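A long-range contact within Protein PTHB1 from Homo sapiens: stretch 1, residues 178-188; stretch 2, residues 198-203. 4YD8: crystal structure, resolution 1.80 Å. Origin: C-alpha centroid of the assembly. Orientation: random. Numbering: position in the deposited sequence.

Stretch 1 178-188: FLPGFLLPGPL
Stretch 2, residues 198-203: LTVSSC

How do the two backbones lie against each other? Stretch 1 is largely irregular, with extended backbone at Pro185 and Pro187 (phi/psi -71/131 and -63/157) and a left-handed backbone at Gly181 (63/35), whose positive phi favours glycine. Stretch 2 enters in a strand that began earlier in the chain and runs through Val200, then continues as loop or turn through Ser201 (-88/172) and Ser202 (-67/-24). The chains run antiparallel: the CA of Leu188 lies 4.8 Å from the CA of Thr199, the CA of Gly186 5.1 Å from the CA of Val200, and the CA of Leu183 5.8 Å from the CA of Ser202.

Which direct hydrogen bonds join them? There are two, and both use a side-chain hydroxyl of stretch 2. Thr199, with chi1 at t (-171°), donates from OG1 to the O of Pro187 at 2.7 Å. Ser202, with chi1 at m (-66°) and its CA-to-CB bond pointing toward stretch 1, accepts at OG from the N of Leu184 at 2.9 Å, with an N-H...O angle of 150°. The N of Val200 is buried here without a polar partner; it stays 3.7 Å from the O of Pro187.

How is the close backbone approach accommodated? Three CA-H...O contacts line the close approach. The CA of Gly186 meets the O of Val200 at 3.3 Å, nearly in line at 160°; a CB at Gly186 would point toward stretch 2 and fall 1.9 Å from that same oxygen, so the approach depends on the bare glycine. The CA of Thr199 lies 3.2 Å from the O of Pro187, and the CA of Leu188 lies 3.4 Å from the O of Leu198.

What do the waters add to the direct bonds? Water 3 accepts from the N of Leu183 (2.9 Å) and the N of Ser202 (3.0 Å) and donates to the O of Leu184 (2.8 Å). Water 4 donates to the O of Leu184 and the O of Val200, both at 2.8 Å. Water 5 accepts from the N of Gly186 at 2.9 Å and donates to Thr199 OG1 at 2.8 Å, so that hydroxyl accepts a bond from the water as well as donating one to the O of Pro187.

Where do apolar side chains meet? Pro187, its ring C-gamma endo, brings CG to 4.2 Å from CG2 of Val200 (chi1 t). Leu179, in the mt rotamer, has its CA-to-CB bond pointing toward stretch 2 and sets CD1 4.3 Å from CG2 of Thr199. The contact buries 457 Å² in all.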

# COMPACT_ATOMS: atom_id res chain seq x y z
N PHE A 178 22.16 -7.61 -4.50
CA PHE A 178 21.82 -6.96 -5.76
C PHE A 178 21.00 -7.86 -6.66
O PHE A 178 21.35 -9.02 -6.89
CB PHE A 178 23.08 -6.55 -6.53
CG PHE A 178 23.80 -5.37 -5.94
CD1 PHE A 178 23.21 -4.12 -5.93
CD2 PHE A 178 25.08 -5.51 -5.43
CE1 PHE A 178 23.87 -3.03 -5.41
CE2 PHE A 178 25.75 -4.43 -4.90
CZ PHE A 178 25.15 -3.19 -4.89
N LEU A 179 19.90 -7.32 -7.19
CA LEU A 179 19.10 -7.98 -8.23
C LEU A 179 19.82 -8.08 -9.57
O LEU A 179 20.36 -7.09 -10.05
CB LEU A 179 17.80 -7.23 -8.46
CG LEU A 179 16.81 -7.21 -7.30
CD1 LEU A 179 15.62 -6.35 -7.66
CD2 LEU A 179 16.37 -8.62 -6.99
N PRO A 180 19.77 -9.26 -10.20
CA PRO A 180 20.26 -9.37 -11.58
C PRO A 180 19.20 -8.88 -12.57
O PRO A 180 18.02 -8.77 -12.21
CB PRO A 180 20.53 -10.87 -11.72
CG PRO A 180 19.48 -11.50 -10.85
CD PRO A 180 19.26 -10.55 -9.69
N GLY A 181 19.64 -8.57 -13.79
CA GLY A 181 18.74 -8.14 -14.85
C GLY A 181 18.05 -6.83 -14.51
O GLY A 181 16.88 -6.61 -14.87
N PHE A 182 18.78 -5.97 -13.80
CA PHE A 182 18.20 -4.76 -13.22
C PHE A 182 18.54 -3.53 -14.04
O PHE A 182 19.67 -3.35 -14.45
CB PHE A 182 18.71 -4.57 -11.78
CG PHE A 182 18.14 -3.35 -11.09
CD1 PHE A 182 16.93 -3.43 -10.39
CD2 PHE A 182 18.81 -2.13 -11.12
CE1 PHE A 182 16.41 -2.31 -9.75
CE2 PHE A 182 18.29 -1.02 -10.49
CZ PHE A 182 17.08 -1.11 -9.81
N LEU A 183 17.56 -2.66 -14.24
CA LEU A 183 17.83 -1.37 -14.88
C LEU A 183 17.26 -0.24 -14.03
O LEU A 183 18.01 0.52 -13.41
CB LEU A 183 17.25 -1.35 -16.29
CG LEU A 183 17.66 -0.23 -17.22
CD1 LEU A 183 19.14 -0.31 -17.55
CD2 LEU A 183 16.81 -0.28 -18.49
N LEU A 184 15.93 -0.13 -13.99
CA LEU A 184 15.22 0.78 -13.08
C LEU A 184 14.36 0.00 -12.07
O LEU A 184 13.83 -1.06 -12.39
CB LEU A 184 14.34 1.76 -13.87
CG LEU A 184 15.02 2.74 -14.83
CD1 LEU A 184 13.99 3.61 -15.51
CD2 LEU A 184 16.06 3.61 -14.11
N PRO A 185 14.22 0.53 -10.85
CA PRO A 185 13.51 -0.23 -9.82
C PRO A 185 12.00 -0.32 -10.08
O PRO A 185 11.35 0.70 -10.35
CB PRO A 185 13.80 0.56 -8.53
CG PRO A 185 14.11 1.94 -8.98
CD PRO A 185 14.77 1.80 -10.34
N GLY A 186 11.47 -1.53 -10.00
CA GLY A 186 10.05 -1.75 -10.21
C GLY A 186 9.33 -1.84 -8.87
O GLY A 186 9.94 -1.70 -7.81
N PRO A 187 8.02 -2.10 -8.92
CA PRO A 187 7.26 -2.30 -7.68
C PRO A 187 7.78 -3.53 -6.96
O PRO A 187 8.37 -4.42 -7.59
CB PRO A 187 5.80 -2.50 -8.17
CG PRO A 187 5.91 -2.85 -9.61
CD PRO A 187 7.20 -2.23 -10.14
N LEU A 188 7.55 -3.59 -5.65
CA LEU A 188 8.10 -4.66 -4.83
C LEU A 188 7.05 -5.20 -3.87
O LEU A 188 6.35 -4.42 -3.22
CB LEU A 188 9.31 -4.15 -4.05
CG LEU A 188 10.00 -5.13 -3.10
CD1 LEU A 188 10.81 -6.18 -3.87
CD2 LEU A 188 10.92 -4.37 -2.13
N LEU A 198 8.58 -10.37 -4.95
CA LEU A 198 8.17 -10.20 -6.35
C LEU A 198 8.48 -8.78 -6.81
O LEU A 198 8.29 -7.81 -6.07
CB LEU A 198 6.67 -10.51 -6.51
CG LEU A 198 6.42 -12.02 -6.56
CD1 LEU A 198 6.45 -12.68 -5.18
CD2 LEU A 198 5.15 -12.33 -7.26
N THR A 199 8.99 -8.66 -8.03
CA THR A 199 9.16 -7.35 -8.61
C THR A 199 8.92 -7.44 -10.11
O THR A 199 8.65 -8.52 -10.63
CB THR A 199 10.56 -6.76 -8.30
OG1 THR A 199 10.59 -5.38 -8.70
CG2 THR A 199 11.67 -7.55 -9.03
N VAL A 200 8.94 -6.29 -10.79
CA VAL A 200 8.90 -6.29 -12.25
C VAL A 200 10.05 -5.44 -12.78
O VAL A 200 10.21 -4.29 -12.38
CB VAL A 200 7.59 -5.74 -12.80
CG1 VAL A 200 7.48 -6.06 -14.30
CG2 VAL A 200 6.38 -6.31 -12.02
N SER A 201 10.82 -6.00 -13.70
CA SER A 201 12.03 -5.34 -14.19
C SER A 201 11.73 -4.41 -15.36
O SER A 201 10.64 -4.43 -15.91
CB SER A 201 13.07 -6.37 -14.62
OG SER A 201 12.61 -7.07 -15.76
N SER A 202 12.73 -3.64 -15.76
CA SER A 202 12.57 -2.73 -16.89
C SER A 202 12.39 -3.46 -18.21
O SER A 202 11.81 -2.91 -19.15
CB SER A 202 13.77 -1.78 -16.99
OG SER A 202 13.80 -0.93 -15.86
N CYS A 203 12.85 -4.70 -18.31
CA CYS A 203 12.62 -5.44 -19.54
C CYS A 203 11.32 -6.26 -19.43
O CYS A 203 11.12 -7.24 -20.16
CB CYS A 203 13.84 -6.31 -19.91
SG CYS A 203 14.28 -7.55 -18.70
O HOH W 1 15.56 -5.05 -16.80
O HOH W 2 15.02 -8.58 -15.60
O HOH W 3 14.82 -3.40 -13.66
O HOH W 4 11.27 -1.85 -13.17
O HOH W 5 12.91 -4.01 -9.41